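Local coordinates for monomethylamine corrinoid protein 1 (Methanosarcina barkeri, PDB 3EZX) that carries methyl groups on a bound cobalt corrinoid between the proteins MtmB and MtbA during methanogenesis from methylamine, at residues D103-G108 with A153-S158; K173-V178 with G196-A201; V99-I104 with G127-N132. All coordinates share one frame; numbering follows the deposited sequence.

Contact 1: D103-G108 with A153-S158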
ATOM      1  N   ASP A 103      -8.505  -8.964  -5.905  1.00 33.44           N
ATOM      2  CA  ASP A 103      -8.230  -8.315  -4.629  1.00 33.18           C
ATOM      3  C   ASP A 103      -8.714  -6.865  -4.680  1.00 31.27           C
ATOM      4  O   ASP A 103      -8.475  -6.168  -5.662  1.00 33.48           O
ATOM      5  CB  ASP A 103      -6.721  -8.339  -4.367  1.00 23.09           C
ATOM      6  CG  ASP A 103      -6.378  -8.268  -2.885  1.00 36.51           C
ATOM      7  OD1 ASP A 103      -7.012  -7.477  -2.157  1.00 21.41           O
ATOM      8  OD2 ASP A 103      -5.462  -9.003  -2.451  1.00 22.94           O
ATOM      9  N   ILE A 104      -9.397  -6.405  -3.636  1.00 27.32           N
ATOM     10  CA  ILE A 104      -9.863  -5.020  -3.634  1.00 33.83           C
ATOM     11  C   ILE A 104      -9.324  -4.224  -2.459  1.00 24.65           C
ATOM     12  O   ILE A 104      -9.700  -3.070  -2.262  1.00 40.81           O
ATOM     13  CB  ILE A 104     -11.402  -4.911  -3.636  1.00 25.79           C
ATOM     14  CG1 ILE A 104     -11.967  -5.374  -2.297  1.00 18.93           C
ATOM     15  CG2 ILE A 104     -11.965  -5.716  -4.792  1.00 27.09           C
ATOM     16  CD1 ILE A 104     -13.468  -5.292  -2.217  1.00 23.06           C
ATOM     17  N   HIS A 105      -8.456  -4.845  -1.670  1.00 24.60           N
ATOM     18  CA  HIS A 105      -7.844  -4.157  -0.542  1.00 25.55           C
ATOM     19  C   HIS A 105      -6.989  -3.077  -1.189  1.00 22.31           C
ATOM     20  O   HIS A 105      -6.075  -3.386  -1.951  1.00 28.59           O
ATOM     21  CB  HIS A 105      -6.944  -5.106   0.266  1.00 32.82           C
ATOM     22  CG  HIS A 105      -7.682  -6.206   0.972  1.00 34.89           C
ATOM     23  ND1 HIS A 105      -8.106  -7.372   0.371  1.00 35.94           N
ATOM     24  CD2 HIS A 105      -8.067  -6.308   2.269  1.00 28.65           C
ATOM     25  CE1 HIS A 105      -8.716  -8.123   1.302  1.00 27.60           C
ATOM     26  NE2 HIS A 105      -8.720  -7.521   2.476  1.00 26.33           N
ATOM     27  N   ASP A 106      -7.273  -1.814  -0.896  1.00 19.79           N
ATOM     28  CA  ASP A 106      -6.506  -0.741  -1.505  1.00 26.22           C
ATOM     29  C   ASP A 106      -5.877   0.258  -0.538  1.00 23.13           C
ATOM     30  O   ASP A 106      -5.086   1.101  -0.948  1.00 33.31           O
ATOM     31  CB  ASP A 106      -7.376  -0.002  -2.528  1.00 28.48           C
ATOM     32  CG  ASP A 106      -8.492   0.798  -1.885  1.00 33.47           C
ATOM     33  OD1 ASP A 106      -8.763   0.591  -0.685  1.00 37.07           O
ATOM     34  OD2 ASP A 106      -9.103   1.631  -2.586  1.00 37.96           O
ATOM     35  N   ILE A 107      -6.213   0.172   0.743  1.00 16.02           N
ATOM     36  CA  ILE A 107      -5.641   1.105   1.715  1.00 17.81           C
ATOM     37  C   ILE A 107      -4.111   1.121   1.663  1.00 26.54           C
ATOM     38  O   ILE A 107      -3.500   2.183   1.508  1.00 23.06           O
ATOM     39  CB  ILE A 107      -6.114   0.771   3.143  1.00 23.39           C
ATOM     40  CG1 ILE A 107      -7.629   0.982   3.235  1.00 12.67           C
ATOM     41  CG2 ILE A 107      -5.396   1.649   4.164  1.00 24.27           C
ATOM     42  CD1 ILE A 107      -8.232   0.664   4.571  1.00 11.74           C
ATOM     43  N   GLY A 108      -3.499  -0.054   1.783  1.00 30.09           N
ATOM     44  CA  GLY A 108      -2.053  -0.146   1.721  1.00 23.61           C
ATOM     45  C   GLY A 108      -1.524   0.213   0.354  1.00 32.14           C
ATOM     46  O   GLY A 108      -0.481   0.846   0.210  1.00 23.83           O
ATOM     47  N   ALA A 153      -1.226  -7.266  -2.734  1.00 35.57           N
ATOM     48  CA  ALA A 153      -2.030  -8.466  -2.574  1.00 37.67           C
ATOM     49  C   ALA A 153      -2.111  -8.770  -1.080  1.00 41.28           C
ATOM     50  O   ALA A 153      -1.097  -9.047  -0.438  1.00 48.83           O
ATOM     51  CB  ALA A 153      -1.397  -9.627  -3.327  1.00 21.66           C
ATOM     52  N   LEU A 154      -3.312  -8.694  -0.522  1.00 37.64           N
ATOM     53  CA  LEU A 154      -3.493  -8.964   0.899  1.00 42.29           C
ATOM     54  C   LEU A 154      -4.110 -10.324   1.145  1.00 34.95           C
ATOM     55  O   LEU A 154      -4.395 -10.698   2.283  1.00 35.21           O
ATOM     56  CB  LEU A 154      -4.345  -7.873   1.551  1.00 33.14           C
ATOM     57  CG  LEU A 154      -3.557  -6.616   1.929  1.00 38.37           C
ATOM     58  CD1 LEU A 154      -2.952  -5.973   0.686  1.00 49.67           C
ATOM     59  CD2 LEU A 154      -4.481  -5.647   2.631  1.00 60.47           C
ATOM     60  N   MET A 155      -4.313 -11.066   0.066  1.00 37.50           N
ATOM     61  CA  MET A 155      -4.872 -12.399   0.164  1.00 39.29           C
ATOM     62  C   MET A 155      -3.959 -13.372  -0.561  1.00 48.35           C
ATOM     63  O   MET A 155      -3.512 -13.101  -1.675  1.00 53.40           O
ATOM     64  CB  MET A 155      -6.269 -12.440  -0.445  1.00 46.83           C
ATOM     65  CG  MET A 155      -7.260 -11.522   0.241  1.00 38.66           C
ATOM     66  SD  MET A 155      -8.940 -11.937  -0.212  1.00 42.77           S
ATOM     67  CE  MET A 155      -8.949 -11.425  -1.926  1.00 44.78           C
ATOM     68  N   THR A 156      -3.670 -14.495   0.087  1.00 50.66           N
ATOM     69  CA  THR A 156      -2.805 -15.516  -0.488  1.00 50.56           C
ATOM     70  C   THR A 156      -3.289 -15.944  -1.866  1.00 46.32           C
ATOM     71  O   THR A 156      -2.491 -16.084  -2.794  1.00 43.22           O
ATOM     72  CB  THR A 156      -2.737 -16.763   0.418  1.00 59.13           C
ATOM     73  OG1 THR A 156      -4.065 -17.206   0.726  1.00 49.28           O
ATOM     74  CG2 THR A 156      -1.989 -16.447   1.712  1.00 55.55           C
ATOM     75  N   THR A 157      -4.597 -16.145  -1.994  1.00 39.36           N
ATOM     76  CA  THR A 157      -5.196 -16.565  -3.257  1.00 46.22           C
ATOM     77  C   THR A 157      -4.849 -15.605  -4.394  1.00 49.54           C
ATOM     78  O   THR A 157      -4.605 -16.032  -5.520  1.00 54.81           O
ATOM     79  CB  THR A 157      -6.733 -16.657  -3.139  1.00 55.19           C
ATOM     80  OG1 THR A 157      -7.079 -17.413  -1.972  1.00 65.81           O
ATOM     81  CG2 THR A 157      -7.323 -17.338  -4.363  1.00 39.39           C
ATOM     82  N   SER A 158      -4.824 -14.309  -4.096  1.00 48.78           N
ATOM     83  CA  SER A 158      -4.508 -13.297  -5.101  1.00 49.80           C
ATOM     84  C   SER A 158      -2.999 -13.095  -5.234  1.00 39.79           C
ATOM     85  O   SER A 158      -2.509 -12.694  -6.286  1.00 50.41           O
ATOM     86  CB  SER A 158      -5.173 -11.965  -4.740  1.00 55.88           C
ATOM     87  OG  SER A 158      -4.626 -11.430  -3.545  1.00 66.16           O
TER

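Contact 2: K173-V178 with G196-A201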
ATOM      1  N   LYS A 173       9.479 -11.267 -22.927  1.00 54.89           N
ATOM      2  CA  LYS A 173      10.823 -10.707 -22.831  1.00 63.14           C
ATOM      3  C   LYS A 173      10.743  -9.210 -22.560  1.00 59.81           C
ATOM      4  O   LYS A 173      11.192  -8.389 -23.358  1.00 61.67           O
ATOM      5  CB  LYS A 173      11.592 -10.984 -24.130  1.00 65.92           C
ATOM      6  CG  LYS A 173      11.594 -12.460 -24.527  1.00 69.23           C
ATOM      7  CD  LYS A 173      12.501 -12.741 -25.717  1.00 85.39           C
ATOM      8  CE  LYS A 173      12.513 -14.229 -26.055  1.00 89.17           C
ATOM      9  NZ  LYS A 173      13.503 -14.563 -27.119  1.00 91.40           N
ATOM     10  N   LEU A 174      10.155  -8.872 -21.416  1.00 63.88           N
ATOM     11  CA  LEU A 174       9.965  -7.486 -21.004  1.00 54.32           C
ATOM     12  C   LEU A 174      10.565  -7.284 -19.611  1.00 49.33           C
ATOM     13  O   LEU A 174      10.849  -6.161 -19.188  1.00 35.21           O
ATOM     14  CB  LEU A 174       8.465  -7.185 -20.980  1.00 47.98           C
ATOM     15  CG  LEU A 174       7.988  -5.745 -21.138  1.00 60.94           C
ATOM     16  CD1 LEU A 174       8.455  -5.199 -22.471  1.00 56.92           C
ATOM     17  CD2 LEU A 174       6.468  -5.703 -21.058  1.00 68.87           C
ATOM     18  N   ARG A 175      10.755  -8.401 -18.916  1.00 51.23           N
ATOM     19  CA  ARG A 175      11.300  -8.440 -17.562  1.00 55.50           C
ATOM     20  C   ARG A 175      12.509  -7.550 -17.279  1.00 57.65           C
ATOM     21  O   ARG A 175      12.378  -6.465 -16.721  1.00 68.73           O
ATOM     22  CB  ARG A 175      11.661  -9.884 -17.205  1.00 57.26           C
ATOM     23  CG  ARG A 175      12.268 -10.055 -15.822  1.00 55.39           C
ATOM     24  CD  ARG A 175      11.259  -9.743 -14.735  1.00 57.93           C
ATOM     25  NE  ARG A 175      11.834  -9.908 -13.405  1.00 58.74           N
ATOM     26  CZ  ARG A 175      12.665  -9.043 -12.831  1.00 56.73           C
ATOM     27  NH1 ARG A 175      13.025  -7.932 -13.463  1.00 29.82           N
ATOM     28  NH2 ARG A 175      13.143  -9.299 -11.624  1.00 61.22           N
ATOM     29  N   ASP A 176      13.683  -8.036 -17.661  1.00 54.32           N
ATOM     30  CA  ASP A 176      14.945  -7.341 -17.433  1.00 60.80           C
ATOM     31  C   ASP A 176      14.966  -5.831 -17.671  1.00 55.21           C
ATOM     32  O   ASP A 176      15.886  -5.148 -17.223  1.00 59.82           O
ATOM     33  CB  ASP A 176      16.042  -8.019 -18.256  1.00 68.35           C
ATOM     34  CG  ASP A 176      16.083  -9.523 -18.035  1.00 75.31           C
ATOM     35  OD1 ASP A 176      16.088  -9.956 -16.860  1.00 74.42           O
ATOM     36  OD2 ASP A 176      16.111 -10.273 -19.033  1.00 82.02           O
ATOM     37  N   SER A 177      13.962  -5.305 -18.365  1.00 57.87           N
ATOM     38  CA  SER A 177      13.907  -3.868 -18.623  1.00 56.61           C
ATOM     39  C   SER A 177      13.154  -3.120 -17.519  1.00 57.39           C
ATOM     40  O   SER A 177      13.161  -1.888 -17.485  1.00 60.63           O
ATOM     41  CB  SER A 177      13.252  -3.588 -19.984  1.00 60.26           C
ATOM     42  OG  SER A 177      11.894  -3.993 -20.006  1.00 65.29           O
ATOM     43  N   VAL A 178      12.508  -3.862 -16.620  1.00 38.69           N
ATOM     44  CA  VAL A 178      11.765  -3.257 -15.516  1.00 51.40           C
ATOM     45  C   VAL A 178      12.064  -3.918 -14.168  1.00 53.87           C
ATOM     46  O   VAL A 178      12.379  -5.107 -14.099  1.00 55.21           O
ATOM     47  CB  VAL A 178      10.234  -3.329 -15.744  1.00 54.56           C
ATOM     48  CG1 VAL A 178       9.874  -2.687 -17.072  1.00 62.82           C
ATOM     49  CG2 VAL A 178       9.761  -4.779 -15.689  1.00 50.94           C
ATOM     50  N   GLY A 196      10.728 -14.467  -8.633  1.00 65.68           N
ATOM     51  CA  GLY A 196      11.811 -13.795  -9.327  1.00 56.60           C
ATOM     52  C   GLY A 196      11.750 -12.283  -9.261  1.00 55.64           C
ATOM     53  O   GLY A 196      12.262 -11.603 -10.149  1.00 49.80           O
ATOM     54  N   ALA A 197      11.137 -11.756  -8.205  1.00 64.35           N
ATOM     55  CA  ALA A 197      10.999 -10.313  -8.023  1.00 61.49           C
ATOM     56  C   ALA A 197      12.296  -9.650  -7.567  1.00 61.76           C
ATOM     57  O   ALA A 197      13.290 -10.326  -7.301  1.00 62.05           O
ATOM     58  CB  ALA A 197       9.891 -10.023  -7.023  1.00 68.08           C
ATOM     59  N   ASP A 198      12.272  -8.323  -7.471  1.00 59.32           N
ATOM     60  CA  ASP A 198      13.446  -7.562  -7.062  1.00 65.16           C
ATOM     61  C   ASP A 198      13.392  -7.056  -5.625  1.00 74.81           C
ATOM     62  O   ASP A 198      14.424  -6.674  -5.068  1.00 75.81           O
ATOM     63  CB  ASP A 198      13.662  -6.368  -7.999  1.00 71.34           C
ATOM     64  CG  ASP A 198      13.774  -6.778  -9.453  1.00 81.71           C
ATOM     65  OD1 ASP A 198      14.237  -5.960 -10.278  1.00 80.45           O
ATOM     66  OD2 ASP A 198      13.389  -7.918  -9.770  1.00 87.28           O
ATOM     67  N   ALA A 199      12.205  -7.045  -5.020  1.00 75.13           N
ATOM     68  CA  ALA A 199      12.091  -6.564  -3.646  1.00 70.34           C
ATOM     69  C   ALA A 199      10.723  -6.710  -2.981  1.00 67.93           C
ATOM     70  O   ALA A 199       9.910  -7.568  -3.338  1.00 57.76           O
ATOM     71  CB  ALA A 199      12.527  -5.101  -3.582  1.00 66.53           C
ATOM     72  N   THR A 200      10.514  -5.851  -1.986  1.00 67.20           N
ATOM     73  CA  THR A 200       9.292  -5.775  -1.191  1.00 60.29           C
ATOM     74  C   THR A 200       9.553  -4.858  -0.003  1.00 58.67           C
ATOM     75  O   THR A 200      10.701  -4.564   0.326  1.00 47.97           O
ATOM     76  CB  THR A 200       8.857  -7.155  -0.642  1.00 57.40           C
ATOM     77  OG1 THR A 200       7.802  -6.975   0.315  1.00 31.38           O
ATOM     78  CG2 THR A 200      10.024  -7.862   0.020  1.00 32.37           C
ATOM     79  N   ALA A 201       8.482  -4.398   0.629  1.00 61.77           N
ATOM     80  CA  ALA A 201       8.593  -3.529   1.790  1.00 60.31           C
ATOM     81  C   ALA A 201       7.533  -3.954   2.796  1.00 61.73           C
ATOM     82  O   ALA A 201       6.688  -4.799   2.499  1.00 63.26           O
ATOM     83  CB  ALA A 201       8.391  -2.078   1.386  1.00 55.70           C
TER

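Contact 3: V99-I104 with G127-N132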
ATOM      1  N   VAL A  99      -3.177  -3.616  -7.536  1.00 26.06           N
ATOM      2  CA  VAL A  99      -3.517  -4.620  -6.547  1.00 22.50           C
ATOM      3  C   VAL A  99      -3.875  -5.855  -7.381  1.00 28.77           C
ATOM      4  O   VAL A  99      -4.595  -5.746  -8.368  1.00 21.51           O
ATOM      5  CB  VAL A  99      -4.730  -4.189  -5.710  1.00 30.41           C
ATOM      6  CG1 VAL A  99      -5.015  -5.234  -4.644  1.00 27.03           C
ATOM      7  CG2 VAL A  99      -4.474  -2.831  -5.089  1.00 11.72           C
ATOM      8  N   ALA A 100      -3.366  -7.017  -6.987  1.00 29.04           N
ATOM      9  CA  ALA A 100      -3.614  -8.267  -7.704  1.00 30.02           C
ATOM     10  C   ALA A 100      -5.071  -8.530  -8.085  1.00 41.50           C
ATOM     11  O   ALA A 100      -5.999  -7.989  -7.478  1.00 47.50           O
ATOM     12  CB  ALA A 100      -3.085  -9.433  -6.894  1.00 34.79           C
ATOM     13  N   GLU A 101      -5.262  -9.382  -9.089  1.00 41.52           N
ATOM     14  CA  GLU A 101      -6.594  -9.740  -9.577  1.00 38.69           C
ATOM     15  C   GLU A 101      -7.453 -10.368  -8.490  1.00 27.13           C
ATOM     16  O   GLU A 101      -6.993 -11.233  -7.749  1.00 23.81           O
ATOM     17  CB  GLU A 101      -6.480 -10.723 -10.744  1.00 35.84           C
ATOM     18  CG  GLU A 101      -7.796 -11.012 -11.445  1.00 42.10           C
ATOM     19  CD  GLU A 101      -7.640 -12.013 -12.572  1.00 56.46           C
ATOM     20  OE1 GLU A 101      -6.666 -11.882 -13.342  1.00 52.42           O
ATOM     21  OE2 GLU A 101      -8.490 -12.923 -12.693  1.00 62.17           O
ATOM     22  N   GLY A 102      -8.707  -9.932  -8.412  1.00 27.81           N
ATOM     23  CA  GLY A 102      -9.628 -10.468  -7.426  1.00 25.29           C
ATOM     24  C   GLY A 102      -9.469  -9.866  -6.047  1.00 29.02           C
ATOM     25  O   GLY A 102     -10.209 -10.207  -5.129  1.00 37.74           O
ATOM     26  N   ASP A 103      -8.505  -8.964  -5.905  1.00 33.44           N
ATOM     27  CA  ASP A 103      -8.230  -8.315  -4.629  1.00 33.18           C
ATOM     28  C   ASP A 103      -8.714  -6.865  -4.680  1.00 31.27           C
ATOM     29  O   ASP A 103      -8.475  -6.168  -5.662  1.00 33.48           O
ATOM     30  CB  ASP A 103      -6.721  -8.339  -4.367  1.00 23.09           C
ATOM     31  CG  ASP A 103      -6.378  -8.268  -2.885  1.00 36.51           C
ATOM     32  OD1 ASP A 103      -7.012  -7.477  -2.157  1.00 21.41           O
ATOM     33  OD2 ASP A 103      -5.462  -9.003  -2.451  1.00 22.94           O
ATOM     34  N   ILE A 104      -9.397  -6.405  -3.636  1.00 27.32           N
ATOM     35  CA  ILE A 104      -9.863  -5.020  -3.634  1.00 33.83           C
ATOM     36  C   ILE A 104      -9.324  -4.224  -2.459  1.00 24.65           C
ATOM     37  O   ILE A 104      -9.700  -3.070  -2.262  1.00 40.81           O
ATOM     38  CB  ILE A 104     -11.402  -4.911  -3.636  1.00 25.79           C
ATOM     39  CG1 ILE A 104     -11.967  -5.374  -2.297  1.00 18.93           C
ATOM     40  CG2 ILE A 104     -11.965  -5.716  -4.792  1.00 27.09           C
ATOM     41  CD1 ILE A 104     -13.468  -5.292  -2.217  1.00 23.06           C
ATOM     42  N   GLY A 127      -5.380   0.835 -10.203  1.00 22.43           N
ATOM     43  CA  GLY A 127      -6.546   0.532  -9.391  1.00 28.68           C
ATOM     44  C   GLY A 127      -6.429  -0.834  -8.737  1.00 28.42           C
ATOM     45  O   GLY A 127      -5.323  -1.271  -8.427  1.00 27.21           O
ATOM     46  N   VAL A 128      -7.559  -1.510  -8.530  1.00 26.62           N
ATOM     47  CA  VAL A 128      -7.571  -2.836  -7.906  1.00 26.11           C
ATOM     48  C   VAL A 128      -8.135  -3.893  -8.852  1.00 30.99           C
ATOM     49  O   VAL A 128      -8.712  -3.564  -9.889  1.00 40.36           O
ATOM     50  CB  VAL A 128      -8.438  -2.858  -6.610  1.00 34.27           C
ATOM     51  CG1 VAL A 128      -7.938  -1.827  -5.619  1.00 26.49           C
ATOM     52  CG2 VAL A 128      -9.902  -2.604  -6.948  1.00 20.50           C
ATOM     53  N   ASP A 129      -7.970  -5.164  -8.494  1.00 28.52           N
ATOM     54  CA  ASP A 129      -8.500  -6.249  -9.312  1.00 32.02           C
ATOM     55  C   ASP A 129      -7.965  -6.152 -10.744  1.00 27.61           C
ATOM     56  O   ASP A 129      -8.675  -6.429 -11.708  1.00 26.69           O
ATOM     57  CB  ASP A 129     -10.036  -6.174  -9.286  1.00 25.63           C
ATOM     58  CG  ASP A 129     -10.700  -7.246 -10.125  1.00 33.20           C
ATOM     59  OD1 ASP A 129     -10.293  -8.421 -10.028  1.00 36.56           O
ATOM     60  OD2 ASP A 129     -11.647  -6.907 -10.870  1.00 25.33           O
ATOM     61  N   VAL A 130      -6.700  -5.764 -10.865  1.00 31.38           N
ATOM     62  CA  VAL A 130      -6.042  -5.610 -12.161  1.00 25.75           C
ATOM     63  C   VAL A 130      -5.542  -6.935 -12.729  1.00 33.49           C
ATOM     64  O   VAL A 130      -4.832  -7.675 -12.048  1.00 39.06           O
ATOM     65  CB  VAL A 130      -4.831  -4.669 -12.048  1.00 27.69           C
ATOM     66  CG1 VAL A 130      -4.222  -4.439 -13.421  1.00 25.29           C
ATOM     67  CG2 VAL A 130      -5.253  -3.351 -11.407  1.00 37.25           C
ATOM     68  N   LEU A 131      -5.906  -7.227 -13.976  1.00 32.27           N
ATOM     69  CA  LEU A 131      -5.471  -8.461 -14.634  1.00 34.46           C
ATOM     70  C   LEU A 131      -3.961  -8.399 -14.850  1.00 33.27           C
ATOM     71  O   LEU A 131      -3.405  -7.316 -15.046  1.00 36.44           O
ATOM     72  CB  LEU A 131      -6.170  -8.620 -15.988  1.00 38.03           C
ATOM     73  CG  LEU A 131      -7.691  -8.795 -15.999  1.00 47.22           C
ATOM     74  CD1 LEU A 131      -8.223  -8.557 -17.405  1.00 43.89           C
ATOM     75  CD2 LEU A 131      -8.058 -10.186 -15.508  1.00 36.95           C
ATOM     76  N   ASN A 132      -3.295  -9.549 -14.816  1.00 26.47           N
ATOM     77  CA  ASN A 132      -1.855  -9.564 -15.015  1.00 27.69           C
ATOM     78  C   ASN A 132      -1.469  -9.066 -16.403  1.00 33.78           C
ATOM     79  O   ASN A 132      -0.420  -8.455 -16.578  1.00 36.64           O
ATOM     80  CB  ASN A 132      -1.298 -10.964 -14.789  1.00 32.54           C
ATOM     81  CG  ASN A 132      -1.364 -11.383 -13.343  1.00 37.17           C
ATOM     82  OD1 ASN A 132      -1.182 -10.565 -12.443  1.00 43.91           O
ATOM     83  ND2 ASN A 132      -1.611 -12.664 -13.108  1.00 45.81           N
TER
HETATM   84  O   HOH W   1      -4.298 -12.117 -13.900  1.00 32.92           O

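Contact 1: D103-G108 with A153-S158
Asp-103 and His-105 of the DxHxxG motif meet Leu-154, the last residue of the SxL motif, beneath the corrinoid of this B12-binding fold. His-105 NE2 is bound to the cobalt, and at the far side of the ring ND1 donates to Asp-103 OD1 at 2.8 Å. That oxygen lies close to the ring plane and is approached from its syn side. OD1 also accepts from the backbone N of His-105 at 3.0 Å, closing an Asx turn. With CG anti to its backbone N (chi1 -155°), Asp-103 reaches into the 153-158 segment, where Leu-154 N donates to OD2 at 2.9 Å, from 26° out of the carboxylate plane. Ser-158 OG stands 2.8 Å from Asp-103 OD2 and 2.7 Å from Met-155 O, with one proton for two acceptors. Leu-154 CB rests over one face of the imidazole, a CH-pi contact 4.0 Å from the centroid of the His-105 ring, while its CD2 packs on His-105 CB. Met-155 SD lies at the ring edge, 5.2 Å from the His-105 centroid. In place of Asp-103, an alanine would probably leave His-105 ND1 and Leu-154 N without their acceptor and the imidazole freer to turn. Asp-103 thus acts as a second shell: OD1 would hold the imidazole in orientation on the cobalt, while OD2 fastens the carboxylate to the 153-158 loop.

Contact 2: K173-V178 with G196-A201
Arg-175 sends its CG anti to the backbone N (chi1 179°), bends at chi2 (67°), is extended at chi3 and turns again at NE, which sets the guanidinium with NH2 facing the 196-201 loop. Asp-198 answers with CG beside its own backbone N and anti to the carbonyl carbon, and the two side chains meet tip to tip. The contact joins the 173-178 loop, which precedes strand 179-183, to the loop after helix 189-195, at the surface of the Rossmann-like B12-binding domain.

The carboxylate plane is turned 35° from that of the guanidinium, and a single oxygen does the touching. Arg-175 NH2 and Asp-198 OD2 form a salt bridge, modelled at 2.3 Å; so short a separation is doubtful at this resolution, and the N-H is poorly aimed at the oxygen. Asp-198 OD1 stays farther off, 3.8 Å from Arg-175 NH2, and the pairing is one-pronged rather than bidentate.

The better-formed bond goes to the backbone. Arg-175 NH2 donates almost straight to Gly-196 O at 2.9 Å, with the oxygen in the guanidinium plane and the nitrogen nearly on the extension of the carbonyl bond. Gly-196, directly after helix 189-195, leaves the helical conformation with a positive phi; at its backbone angles a CB would run into the preceding carbonyl oxygen, a conformation suited to glycine.

Met-166 and Asn-170 of helix 161-171 touch the arginine side chain, and Asp-198 is joined by backbone hydrogen bonding to Cys-180 of strand 179-183. The bond to Gly-196 O thus places the guanidinium at a helix C-terminus and near a carboxylate, where its positive charge would probably be favourable to the helix dipole as well as to Asp-198.

Contact 3: V99-I104 with G127-N132
Val-99 and Val-128 meet where the neighbouring parallel strands 94-99 and 122-125 of the Rossmann-like B12-binding domain give way to loops. Backbone bonds carry the pairing past the strand ends. Val-130 N donates to Val-99 O at 3.3 Å, Val-99 N makes a weak bond to Gly-127 O, and Asp-129 N another weak one to Asp-103 O.

Side chain meets backbone at the type II turn from Ala-100 to Asp-103. Asp-129 swings CG anti to its backbone N (chi1 179°), which brings OD1 up to the turn, where its anti lone pair accepts from Gly-102 N at 2.7 Å. The turn is closed by Asp-103 N donating to Ala-100 O, and Gly-102 holds its third position, where a type II turn takes a positive phi (81°) and glycine fits readily. Gly-102 O, within the turn, and Ile-104 N, just after it, each hydrogen-bond the corrinoid.

Apolar contact is supplied by Val-99 and Val-128, which lie side by side with Val-99 CG2 3.6 Å from Val-128 CG1. Val-128 CG2 packs against Ile-104 CB. The extended Glu-101 side chain crosses Leu-131 obliquely, its carboxylate end lying against CD2.

A water at the start of helix 132-141, modelled so close to Glu-101 OE1 that the separation is doubtful, accepts more firmly from Asn-132 N at 2.9 Å.

In the fold
After the N-terminal helices, strand 94-99 leads into the stretch 99-108, from which contacts 3 and 1 both start, sharing Asp-103 and Ile-104. Contact 3 closes first, after helix 107-118 and strand 122-125; contact 1 closes a longer loop, which adds helix 132-141 and strand 147-152. Since strand 94-99 lies between 122-125 and 147-152, the two contacts tie its following loop to the loops of both neighbours. Their centres are about 8 Å apart and they touch, as where Asp-106 CB packs on Val-128 CG1. Contact 2 follows in series, its loop holding edge strand 179-183 and helix 189-195, its centre about 20 Å from that of contact 1 and about 18 Å from that of contact 3.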